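Local coordinates for secretion activator protein, hypothetical (PDB 7DNP), which acts as an autolysin in type IV secretion, a muramidase of glycosyl hydrolase family 108 that probably cleaves the glycan strands of peptidoglycan, at residues Ile131-Leu142 and Thr156-Leu167; Ala2-Met10 and Asp76-Leu87. All coordinates share one frame; numbering follows the deposited sequence.

The two contacts follow one another along the chain, interaction 2 closing before interaction 1 opens, and their centres lie about 15 Å apart. Interaction 2 sets the start of helix 5-17 against the loop and first turns of helix 82-93, whereas interaction 1 pairs helix 127-142 with helix 148-170. They meet directly at Gly81, where Ala166 CB comes within 3.3 Å of Gly81 O, and Ile131 CD1 packs on the same residue. Farther along helix 82-93, Asp88 forms salt bridges with Arg138 and Arg158. One helix of the glycosyl hydrolase region therefore touches both helices of the hairpin, and the bound muropeptide contacts helix 82-93 and the hairpin alike.

Interaction 1. Residues Ile131-Leu142 and Thr156-Leu167; sequences INELCDARLAWL and TSRVSRVRSRAL. With H9U ((2R)-2-[[(2S)-2-[[(2R)-2-[(2R,3S,4R,5R,6S)-5-acetamido-3-[(2S,3R,4R,5S,6R)-3-acetamido-6-(hydroxymethyl)-4,5-bis(oxidanyl)oxan-2-yl]oxy-2-(hydroxymethyl)-6-oxidanyl-oxan-4-yl]oxypropanoyl]amino]propanoyl]amino]pentanedioic acid), chain B.
Arg163 and Val159 each enter a four-residue hole on helix 131-142, a knobs-into-holes packing within an antiparallel helical hairpin. The local axes approach to 10.1 Å, and their directions differ by 169°. Followed outward, Arg163 CB lies 3.8 Å from Cys135 SG, and its CG and CD pass beside the amide oxygen of Asn132. A bend at chi3 (-53°) carries NE over Cys135 CB and turns the guanidinium back over the facing helix, placing Cys135 CB 3.4 Å above one face, toward the rim. At the edge, Arg163 NH1 donates to Asn132 OD1 over 3.1 Å at an N-H...O angle of 160°; the bond uses a lone pair in the carbonyl plane, and the amide lies nearly coplanar with the guanidinium. Arg163 NH2 forms the 2.7 Å salt bridge to Asp136 OD1, reaching that oxygen on its anti side but clearly out of the carboxylate plane. A face contact and two gripped nitrogens limit rotation of the group.

Val159 sits among Cys135, Arg138, Leu139 and Leu142. Its CG2 lies over one guanidinium face of the extended Arg138, toward its rim, while CG1 rests on Cys135 CB. The adjoining guanidinium groups of Arg138 and Arg158 share Asp88 of helix 82-93, whose carboxylate probably offsets their like charge. At the other end, Ile131 CG2 packs against both Ala166 CB and Leu167 CD2.

The C-terminal turn of helix 131-142 borders the muropeptide pocket: Trp141 presents its ring edge to O13 of H9U, and Leu142 CD2 lies 3.7 Å from the ligand's alanyl methyl, C44.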
loop_
_atom_site.group_PDB
_atom_site.type_symbol
_atom_site.label_atom_id
_atom_site.label_comp_id
_atom_site.label_asym_id
_atom_site.label_seq_id
_atom_site.Cartn_x
_atom_site.Cartn_y
_atom_site.Cartn_z
ATOM N N ILE A 131 -2.683 7.869 11.124
ATOM C CA ILE A 131 -3.370 6.728 10.524
ATOM C C ILE A 131 -4.791 7.106 10.125
ATOM O O ILE A 131 -5.239 6.812 9.010
ATOM C CB ILE A 131 -3.362 5.526 11.485
ATOM C CG1 ILE A 131 -1.943 4.977 11.649
ATOM C CG2 ILE A 131 -4.317 4.442 10.982
ATOM C CD1 ILE A 131 -1.784 4.052 12.842
ATOM N N ASN A 132 -5.521 7.762 11.035
ATOM C CA ASN A 132 -6.909 8.112 10.745
ATOM C C ASN A 132 -6.995 9.140 9.628
ATOM O O ASN A 132 -7.845 9.022 8.734
ATOM C CB ASN A 132 -7.606 8.629 12.004
ATOM C CG ASN A 132 -8.037 7.509 12.929
ATOM O OD1 ASN A 132 -8.682 6.555 12.502
ATOM N ND2 ASN A 132 -7.668 7.611 14.200
ATOM N N GLU A 133 -6.123 10.150 9.653
ATOM C CA GLU A 133 -6.196 11.199 8.641
ATOM C C GLU A 133 -5.755 10.696 7.272
ATOM O O GLU A 133 -6.295 11.138 6.252
ATOM C CB GLU A 133 -5.359 12.401 9.067
ATOM C CG GLU A 133 -6.058 13.255 10.110
ATOM C CD GLU A 133 -5.209 14.399 10.598
ATOM O OE1 GLU A 133 -4.371 14.895 9.818
ATOM O OE2 GLU A 133 -5.388 14.807 11.765
ATOM N N LEU A 134 -4.787 9.773 7.228
ATOM C CA LEU A 134 -4.367 9.210 5.947
ATOM C C LEU A 134 -5.456 8.328 5.349
ATOM O O LEU A 134 -5.715 8.384 4.141
ATOM C CB LEU A 134 -3.068 8.421 6.113
ATOM C CG LEU A 134 -2.531 7.720 4.859
ATOM C CD1 LEU A 134 -2.131 8.728 3.782
ATOM C CD2 LEU A 134 -1.359 6.812 5.209
ATOM N N CYS A 135 -6.111 7.508 6.175
ATOM C CA CYS A 135 -7.182 6.664 5.656
ATOM C C CYS A 135 -8.377 7.502 5.199
ATOM O O CYS A 135 -9.027 7.166 4.201
ATOM C CB CYS A 135 -7.587 5.632 6.707
ATOM S SG CYS A 135 -6.298 4.369 7.007
ATOM N N ASP A 136 -8.673 8.601 5.902
ATOM C CA ASP A 136 -9.721 9.515 5.449
ATOM C C ASP A 136 -9.338 10.161 4.125
ATOM O O ASP A 136 -10.147 10.233 3.193
ATOM C CB ASP A 136 -9.982 10.605 6.494
ATOM C CG ASP A 136 -10.704 10.097 7.729
ATOM O OD1 ASP A 136 -11.214 8.954 7.736
ATOM O OD2 ASP A 136 -10.752 10.866 8.710
ATOM N N ALA A 137 -8.107 10.675 4.041
ATOM C CA ALA A 137 -7.637 11.297 2.806
ATOM C C ALA A 137 -7.617 10.304 1.652
ATOM O O ALA A 137 -7.822 10.688 0.495
ATOM C CB ALA A 137 -6.244 11.890 3.023
ATOM N N ARG A 138 -7.374 9.025 1.945
ATOM C CA ARG A 138 -7.415 8.003 0.905
ATOM C C ARG A 138 -8.833 7.820 0.379
ATOM O O ARG A 138 -9.053 7.746 -0.837
ATOM C CB ARG A 138 -6.864 6.689 1.459
ATOM C CG ARG A 138 -6.887 5.518 0.491
ATOM C CD ARG A 138 -6.299 4.287 1.168
ATOM N NE ARG A 138 -6.269 3.125 0.288
ATOM C CZ ARG A 138 -5.872 1.919 0.670
ATOM N NH1 ARG A 138 -5.475 1.722 1.921
ATOM N NH2 ARG A 138 -5.887 0.910 -0.189
ATOM N N LEU A 139 -9.808 7.745 1.289
ATOM C CA LEU A 139 -11.204 7.609 0.884
ATOM C C LEU A 139 -11.660 8.803 0.058
ATOM O O LEU A 139 -12.342 8.642 -0.961
ATOM C CB LEU A 139 -12.094 7.452 2.117
ATOM C CG LEU A 139 -12.222 6.042 2.694
ATOM C CD1 LEU A 139 -12.793 6.091 4.108
ATOM C CD2 LEU A 139 -13.090 5.185 1.786
ATOM N N ALA A 140 -11.298 10.013 0.489
ATOM C CA ALA A 140 -11.674 11.209 -0.254
ATOM C C ALA A 140 -11.052 11.213 -1.647
ATOM O O ALA A 140 -11.679 11.659 -2.616
ATOM C CB ALA A 140 -11.258 12.461 0.523
ATOM N N TRP A 141 -9.820 10.713 -1.768
ATOM C CA TRP A 141 -9.173 10.685 -3.075
ATOM C C TRP A 141 -9.791 9.622 -3.979
ATOM O O TRP A 141 -9.975 9.855 -5.179
ATOM C CB TRP A 141 -7.670 10.457 -2.915
ATOM C CG TRP A 141 -6.947 10.317 -4.222
ATOM C CD1 TRP A 141 -6.576 11.323 -5.073
ATOM C CD2 TRP A 141 -6.510 9.096 -4.831
ATOM N NE1 TRP A 141 -5.937 10.800 -6.171
ATOM C CE2 TRP A 141 -5.882 9.437 -6.047
ATOM C CE3 TRP A 141 -6.588 7.749 -4.464
ATOM C CZ2 TRP A 141 -5.337 8.478 -6.899
ATOM C CZ3 TRP A 141 -6.043 6.797 -5.314
ATOM C CH2 TRP A 141 -5.426 7.168 -6.516
ATOM N N LEU A 142 -10.127 8.453 -3.423
ATOM C CA LEU A 142 -10.726 7.398 -4.235
ATOM C C LEU A 142 -12.082 7.814 -4.792
ATOM O O LEU A 142 -12.446 7.408 -5.902
ATOM C CB LEU A 142 -10.862 6.115 -3.414
ATOM C CG LEU A 142 -9.561 5.406 -3.029
ATOM C CD1 LEU A 142 -9.816 4.347 -1.964
ATOM C CD2 LEU A 142 -8.891 4.797 -4.252
ATOM N N THR A 156 -14.104 0.893 0.121
ATOM C CA THR A 156 -14.437 1.415 1.442
ATOM C C THR A 156 -14.230 0.357 2.515
ATOM O O THR A 156 -13.698 0.646 3.593
ATOM C CB THR A 156 -15.882 1.917 1.448
ATOM O OG1 THR A 156 -16.029 2.944 0.462
ATOM C CG2 THR A 156 -16.255 2.479 2.811
ATOM N N SER A 157 -14.622 -0.884 2.224
ATOM C CA SER A 157 -14.435 -1.968 3.179
ATOM C C SER A 157 -12.954 -2.281 3.369
ATOM O O SER A 157 -12.511 -2.564 4.489
ATOM C CB SER A 157 -15.213 -3.200 2.707
ATOM O OG SER A 157 -14.960 -4.323 3.526
ATOM N N ARG A 158 -12.171 -2.211 2.290
ATOM C CA ARG A 158 -10.735 -2.449 2.391
ATOM C C ARG A 158 -10.065 -1.418 3.292
ATOM O O ARG A 158 -9.255 -1.768 4.156
ATOM C CB ARG A 158 -10.104 -2.437 0.996
ATOM C CG ARG A 158 -8.583 -2.397 1.008
ATOM C CD ARG A 158 -8.014 -2.485 -0.401
ATOM N NE ARG A 158 -6.562 -2.643 -0.382
ATOM C CZ ARG A 158 -5.858 -3.190 -1.369
ATOM N NH1 ARG A 158 -6.472 -3.638 -2.459
ATOM N NH2 ARG A 158 -4.538 -3.298 -1.267
ATOM N N VAL A 159 -10.393 -0.134 3.106
ATOM C CA VAL A 159 -9.771 0.912 3.916
ATOM C C VAL A 159 -10.137 0.737 5.382
ATOM O O VAL A 159 -9.295 0.914 6.272
ATOM C CB VAL A 159 -10.163 2.309 3.398
ATOM C CG1 VAL A 159 -9.555 3.391 4.284
ATOM C CG2 VAL A 159 -9.710 2.491 1.957
ATOM N N SER A 160 -11.391 0.368 5.656
ATOM C CA SER A 160 -11.819 0.159 7.034
ATOM C C SER A 160 -10.999 -0.934 7.710
ATOM O O SER A 160 -10.583 -0.784 8.866
ATOM C CB SER A 160 -13.309 -0.182 7.073
ATOM O OG SER A 160 -13.754 -0.350 8.407
ATOM N N ARG A 161 -10.746 -2.037 7.003
ATOM C CA ARG A 161 -9.966 -3.124 7.587
ATOM C C ARG A 161 -8.510 -2.721 7.777
ATOM O O ARG A 161 -7.874 -3.110 8.765
ATOM C CB ARG A 161 -10.061 -4.372 6.710
ATOM C CG ARG A 161 -9.555 -5.627 7.393
ATOM C CD ARG A 161 -8.848 -6.553 6.408
ATOM N NE ARG A 161 -9.539 -6.636 5.124
ATOM C CZ ARG A 161 -9.017 -6.231 3.969
ATOM N NH1 ARG A 161 -7.797 -5.708 3.937
ATOM N NH2 ARG A 161 -9.716 -6.344 2.845
ATOM N N VAL A 162 -7.965 -1.951 6.834
ATOM C CA VAL A 162 -6.598 -1.452 6.956
ATOM C C VAL A 162 -6.477 -0.497 8.137
ATOM O O VAL A 162 -5.514 -0.565 8.912
ATOM C CB VAL A 162 -6.171 -0.784 5.634
ATOM C CG1 VAL A 162 -4.865 0.001 5.809
ATOM C CG2 VAL A 162 -6.045 -1.826 4.537
ATOM N N ARG A 163 -7.443 0.414 8.288
ATOM C CA ARG A 163 -7.405 1.365 9.393
ATOM C C ARG A 163 -7.414 0.641 10.733
ATOM O O ARG A 163 -6.671 1.008 11.648
ATOM C CB ARG A 163 -8.591 2.327 9.295
ATOM C CG ARG A 163 -8.622 3.389 10.389
ATOM C CD ARG A 163 -9.993 4.048 10.497
ATOM N NE ARG A 163 -10.450 4.567 9.211
ATOM C CZ ARG A 163 -10.428 5.851 8.867
ATOM N NH1 ARG A 163 -9.972 6.754 9.714
ATOM N NH2 ARG A 163 -10.862 6.233 7.671
ATOM N N SER A 164 -8.239 -0.401 10.859
ATOM C CA SER A 164 -8.313 -1.153 12.110
ATOM C C SER A 164 -6.991 -1.843 12.422
ATOM O O SER A 164 -6.465 -1.729 13.539
ATOM C CB SER A 164 -9.446 -2.176 12.037
ATOM O OG SER A 164 -9.562 -2.905 13.249
ATOM N N ARG A 165 -6.431 -2.560 11.441
ATOM C CA ARG A 165 -5.171 -3.253 11.684
ATOM C C ARG A 165 -4.031 -2.269 11.923
ATOM O O ARG A 165 -3.145 -2.533 12.743
ATOM C CB ARG A 165 -4.837 -4.186 10.521
ATOM C CG ARG A 165 -3.740 -5.201 10.856
ATOM C CD ARG A 165 -3.566 -6.257 9.774
ATOM N NE ARG A 165 -4.770 -7.062 9.580
ATOM C CZ ARG A 165 -5.555 -6.986 8.508
ATOM N NH1 ARG A 165 -5.273 -6.133 7.524
ATOM N NH2 ARG A 165 -6.626 -7.763 8.419
ATOM N N ALA A 166 -4.034 -1.129 11.226
ATOM C CA ALA A 166 -2.961 -0.155 11.420
ATOM C C ALA A 166 -2.987 0.417 12.833
ATOM O O ALA A 166 -1.952 0.474 13.509
ATOM C CB ALA A 166 -3.061 0.963 10.386
ATOM N N LEU A 167 -4.162 0.850 13.295
ATOM C CA LEU A 167 -4.276 1.349 14.661
ATOM C C LEU A 167 -3.874 0.288 15.677
ATOM O O LEU A 167 -3.269 0.611 16.707
ATOM C CB LEU A 167 -5.702 1.829 14.921
ATOM C CG LEU A 167 -6.144 3.007 14.048
ATOM C CD1 LEU A 167 -7.652 3.162 14.060
ATOM C CD2 LEU A 167 -5.476 4.283 14.503
HETATM C C22 H9U B . -4.033 -2.823 -7.750
HETATM C C24 H9U B . -6.474 -3.005 -7.859
HETATM C C26 H9U B . -3.988 -4.233 -7.128
HETATM C C28 H9U B . -6.400 -4.455 -7.355
HETATM C C23 H9U B . -5.243 -2.612 -8.578
HETATM C C25 H9U B . -2.144 -1.494 -8.261
HETATM C C27 H9U B . -0.620 -1.752 -8.349
HETATM C C29 H9U B . 0.140 -0.492 -8.177
HETATM C C30 H9U B . -0.317 0.572 -9.090
HETATM C C31 H9U B . -1.818 0.822 -8.882
HETATM C C32 H9U B . -5.971 -0.735 -10.038
HETATM C C33 H9U B . -2.934 -4.297 -6.067
HETATM C C34 H9U B . -2.302 1.941 -9.754
HETATM C C35 H9U B . -8.835 -2.155 -8.220
HETATM C C36 H9U B . -6.625 0.586 -9.648
HETATM C C37 H9U B . 0.508 -3.932 -7.432
HETATM C C38 H9U B . -5.029 -0.541 -11.215
HETATM C C39 H9U B . -6.985 2.375 -7.900
HETATM C C40 H9U B . -10.096 -2.039 -9.070
HETATM C C41 H9U B . 0.839 -4.755 -6.188
HETATM C C42 H9U B . -6.047 3.479 -8.375
HETATM C C43 H9U B . -5.335 5.054 -10.245
HETATM C C44 H9U B . -7.097 2.432 -6.388
HETATM C C45 H9U B . -4.240 4.412 -11.085
HETATM C C46 H9U B . -6.126 5.995 -11.141
HETATM C C47 H9U B . -5.512 7.394 -11.154
HETATM C C48 H9U B . -6.330 8.356 -12.011
HETATM N N18 H9U B . -7.699 -2.900 -8.707
HETATM N N19 H9U B . -0.217 -2.682 -7.246
HETATM N N20 H9U B . -6.381 1.116 -8.302
HETATM N N21 H9U B . -6.212 4.008 -9.733
HETATM O O01 H9U B . -2.861 -2.636 -8.577
HETATM O O02 H9U B . -5.242 -4.640 -6.483
HETATM O O03 H9U B . -2.562 -0.408 -9.163
HETATM O O04 H9U B . -5.270 -1.160 -8.889
HETATM O O05 H9U B . -6.279 -5.303 -8.424
HETATM O O06 H9U B . 1.586 -0.730 -8.377
HETATM O O07 H9U B . 0.405 1.789 -8.824
HETATM O O08 H9U B . -3.039 -5.560 -5.467
HETATM O O09 H9U B . -2.102 1.602 -11.097
HETATM O O10 H9U B . -8.793 -1.631 -7.156
HETATM O O11 H9U B . -7.320 1.168 -10.409
HETATM O O12 H9U B . 0.848 -4.316 -8.506
HETATM O O13 H9U B . -5.196 3.877 -7.647
HETATM O O14 H9U B . -3.082 4.913 -11.090
HETATM O O15 H9U B . -4.496 3.387 -11.772
HETATM O O16 H9U B . -7.380 7.947 -12.577
HETATM O O17 H9U B . -5.950 9.550 -12.149
#

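Interaction 2. Residues Ala2-Met10 and Asp76-Leu87; sequences AKGTFAKAM and DDLPAGVDHATL
Asp83 OD2 receives both Ala2 N, at 2.8 Å, and Thr5 OG1, at 2.6 Å, in the tight part of the contact. The donors arrive from opposite faces of the carboxylate plane, Thr5 syn and Ala2 anti. The chi1 of Asp83 (47°) puts CG between its own backbone N and carbonyl carbon, from where the carboxylate faces the type I beta turn Ala2-Thr5, which leads into helix 5-10. Gly81 is the N-cap of helix 82-87, whose local axis lies at 50° to that of helix 5-10. Ala2 N also donates to Leu78 O over 2.7 Å, tying the start of the modelled chain to the preceding loop. Ala9 CB packs 3.4 Å from His84 ND1, a buried nitrogen with no partner in the model, while the imidazole and the ring of Phe169 meet edge-to-face.

The Lys3-Asp76 side is looser and solvent-exposed. A water donates to Lys3 O and, at 2.7 Å, to Asp76 OD1, which Trp70 also binds. Lys3 NZ stays 7.0 Å from Asp76 OD2, too far for a salt bridge.

With two donors on OD2 and a position in the first turn of its helix, the Asp83 carboxylate is probably stabilised in its ionised form.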
loop_
_atom_site.group_PDB
_atom_site.type_symbol
_atom_site.label_atom_id
_atom_site.label_comp_id
_atom_site.label_asym_id
_atom_site.label_seq_id
_atom_site.Cartn_x
_atom_site.Cartn_y
_atom_site.Cartn_z
ATOM N N ALA A 2 8.050 0.691 10.998
ATOM C CA ALA A 2 8.842 -0.139 11.906
ATOM C C ALA A 2 9.217 -1.456 11.232
ATOM O O ALA A 2 8.413 -2.032 10.506
ATOM C CB ALA A 2 8.076 -0.395 13.202
ATOM N N LYS A 3 10.438 -1.927 11.504
ATOM C CA LYS A 3 10.990 -3.075 10.787
ATOM C C LYS A 3 10.117 -4.314 10.937
ATOM O O LYS A 3 9.881 -5.036 9.961
ATOM C CB LYS A 3 12.408 -3.361 11.284
ATOM C CG LYS A 3 12.964 -4.723 10.866
ATOM C CD LYS A 3 14.345 -4.959 11.469
ATOM C CE LYS A 3 14.897 -6.331 11.101
ATOM N NZ LYS A 3 16.250 -6.535 11.695
ATOM N N GLY A 4 9.627 -4.576 12.149
ATOM C CA GLY A 4 8.883 -5.792 12.427
ATOM C C GLY A 4 7.482 -5.836 11.849
ATOM O O GLY A 4 6.845 -6.891 11.913
ATOM N N THR A 5 6.988 -4.729 11.291
ATOM C CA THR A 5 5.630 -4.727 10.762
ATOM C C THR A 5 5.520 -5.538 9.477
ATOM O O THR A 5 4.471 -6.141 9.217
ATOM C CB THR A 5 5.158 -3.292 10.526
ATOM O OG1 THR A 5 5.299 -2.533 11.734
ATOM C CG2 THR A 5 3.689 -3.272 10.087
ATOM N N PHE A 6 6.582 -5.573 8.667
ATOM C CA PHE A 6 6.495 -6.236 7.368
ATOM C C PHE A 6 6.156 -7.716 7.523
ATOM O O PHE A 6 5.248 -8.230 6.857
ATOM C CB PHE A 6 7.802 -6.048 6.596
ATOM C CG PHE A 6 7.717 -6.450 5.153
ATOM C CD1 PHE A 6 6.974 -5.701 4.250
ATOM C CD2 PHE A 6 8.377 -7.582 4.696
ATOM C CE1 PHE A 6 6.893 -6.075 2.914
ATOM C CE2 PHE A 6 8.305 -7.960 3.360
ATOM C CZ PHE A 6 7.562 -7.210 2.471
ATOM N N ALA A 7 6.865 -8.410 8.416
ATOM C CA ALA A 7 6.576 -9.816 8.687
ATOM C C ALA A 7 5.178 -10.014 9.260
ATOM O O ALA A 7 4.589 -11.089 9.091
ATOM C CB ALA A 7 7.618 -10.387 9.643
ATOM N N LYS A 8 4.636 -9.007 9.946
ATOM C CA LYS A 8 3.297 -9.125 10.509
ATOM C C LYS A 8 2.226 -8.814 9.474
ATOM O O LYS A 8 1.168 -9.451 9.463
ATOM C CB LYS A 8 3.144 -8.191 11.712
ATOM C CG LYS A 8 3.762 -8.695 13.006
ATOM C CD LYS A 8 3.566 -7.675 14.125
ATOM C CE LYS A 8 3.358 -8.349 15.475
ATOM N NZ LYS A 8 4.623 -8.921 16.016
ATOM N N ALA A 9 2.482 -7.842 8.596
ATOM C CA ALA A 9 1.451 -7.374 7.678
ATOM C C ALA A 9 1.322 -8.264 6.446
ATOM O O ALA A 9 0.206 -8.545 5.997
ATOM C CB ALA A 9 1.748 -5.935 7.258
ATOM N N MET A 10 2.445 -8.708 5.883
ATOM C CA MET A 10 2.400 -9.395 4.595
ATOM C C MET A 10 1.567 -10.675 4.589
ATOM O O MET A 10 0.909 -10.934 3.567
ATOM C CB MET A 10 3.828 -9.681 4.110
ATOM C CG MET A 10 4.546 -8.462 3.569
ATOM S SD MET A 10 3.562 -7.442 2.443
ATOM C CE MET A 10 3.216 -8.613 1.131
ATOM N N ASP A 76 10.341 0.710 7.146
ATOM C CA ASP A 76 11.187 0.502 8.319
ATOM C C ASP A 76 11.244 1.739 9.198
ATOM O O ASP A 76 11.357 1.626 10.424
ATOM C CB ASP A 76 12.605 0.125 7.890
ATOM C CG ASP A 76 12.730 -1.330 7.514
ATOM O OD1 ASP A 76 11.700 -2.035 7.516
ATOM O OD2 ASP A 76 13.858 -1.766 7.207
ATOM N N ASP A 77 11.176 2.923 8.597
ATOM C CA ASP A 77 11.387 4.159 9.331
ATOM C C ASP A 77 10.095 4.829 9.781
ATOM O O ASP A 77 10.140 5.664 10.691
ATOM C CB ASP A 77 12.206 5.130 8.477
ATOM C CG ASP A 77 13.506 4.516 8.000
ATOM O OD1 ASP A 77 14.370 4.224 8.856
ATOM O OD2 ASP A 77 13.651 4.300 6.776
ATOM N N LEU A 78 8.955 4.479 9.192
ATOM C CA LEU A 78 7.700 5.060 9.637
ATOM C C LEU A 78 7.305 4.480 10.996
ATOM O O LEU A 78 7.708 3.365 11.344
ATOM C CB LEU A 78 6.592 4.799 8.615
ATOM C CG LEU A 78 6.707 5.485 7.250
ATOM C CD1 LEU A 78 5.523 5.119 6.362
ATOM C CD2 LEU A 78 6.800 6.994 7.411
ATOM N N PRO A 79 6.540 5.225 11.796
ATOM C CA PRO A 79 6.043 4.670 13.059
ATOM C C PRO A 79 5.197 3.431 12.809
ATOM O O PRO A 79 4.581 3.276 11.750
ATOM C CB PRO A 79 5.199 5.808 13.650
ATOM C CG PRO A 79 5.645 7.037 12.949
ATOM C CD PRO A 79 6.078 6.604 11.577
ATOM N N ALA A 80 5.187 2.537 13.796
ATOM C CA ALA A 80 4.325 1.368 13.730
ATOM C C ALA A 80 2.877 1.794 13.524
ATOM O O ALA A 80 2.411 2.777 14.111
ATOM C CB ALA A 80 4.458 0.535 15.007
ATOM N N GLY A 81 2.174 1.064 12.680
ATOM C CA GLY A 81 0.813 1.425 12.295
ATOM C C GLY A 81 0.741 2.377 11.125
ATOM O O GLY A 81 0.031 2.117 10.153
ATOM N N VAL A 82 1.456 3.501 11.215
ATOM C CA VAL A 82 1.599 4.381 10.060
ATOM C C VAL A 82 2.205 3.616 8.892
ATOM O O VAL A 82 1.789 3.784 7.739
ATOM C CB VAL A 82 2.449 5.614 10.420
ATOM C CG1 VAL A 82 2.734 6.442 9.175
ATOM C CG2 VAL A 82 1.748 6.461 11.481
ATOM N N ASP A 83 3.200 2.768 9.176
ATOM C CA ASP A 83 3.826 1.970 8.126
ATOM C C ASP A 83 2.796 1.116 7.395
ATOM O O ASP A 83 2.754 1.102 6.161
ATOM C CB ASP A 83 4.947 1.103 8.714
ATOM C CG ASP A 83 4.540 0.366 9.989
ATOM O OD1 ASP A 83 3.341 0.344 10.336
ATOM O OD2 ASP A 83 5.437 -0.210 10.645
ATOM N N HIS A 84 1.928 0.427 8.144
ATOM C CA HIS A 84 0.961 -0.473 7.515
ATOM C C HIS A 84 -0.066 0.295 6.695
ATOM O O HIS A 84 -0.405 -0.113 5.577
ATOM C CB HIS A 84 0.263 -1.330 8.572
ATOM C CG HIS A 84 -0.778 -2.248 8.007
ATOM N ND1 HIS A 84 -0.464 -3.342 7.234
ATOM C CD2 HIS A 84 -2.130 -2.225 8.096
ATOM C CE1 HIS A 84 -1.576 -3.960 6.873
ATOM N NE2 HIS A 84 -2.601 -3.301 7.381
ATOM N N ALA A 85 -0.581 1.400 7.238
ATOM C CA ALA A 85 -1.547 2.207 6.500
ATOM C C ALA A 85 -0.950 2.721 5.196
ATOM O O ALA A 85 -1.626 2.753 4.163
ATOM C CB ALA A 85 -2.019 3.380 7.359
ATOM N N THR A 86 0.316 3.135 5.230
ATOM C CA THR A 86 0.963 3.654 4.031
ATOM C C THR A 86 1.273 2.534 3.046
ATOM O O THR A 86 1.130 2.712 1.829
ATOM C CB THR A 86 2.230 4.408 4.427
ATOM O OG1 THR A 86 1.887 5.423 5.380
ATOM C CG2 THR A 86 2.880 5.052 3.212
ATOM N N LEU A 87 1.672 1.365 3.556
ATOM C CA LEU A 87 1.974 0.228 2.687
ATOM C C LEU A 87 0.749 -0.212 1.894
ATOM O O LEU A 87 0.833 -0.443 0.681
ATOM C CB LEU A 87 2.516 -0.937 3.515
ATOM C CG LEU A 87 2.653 -2.283 2.798
ATOM C CD1 LEU A 87 3.693 -2.215 1.692
ATOM C CD2 LEU A 87 2.990 -3.387 3.796
HETATM O O HOH W 1 11.400 -4.744 7.483
#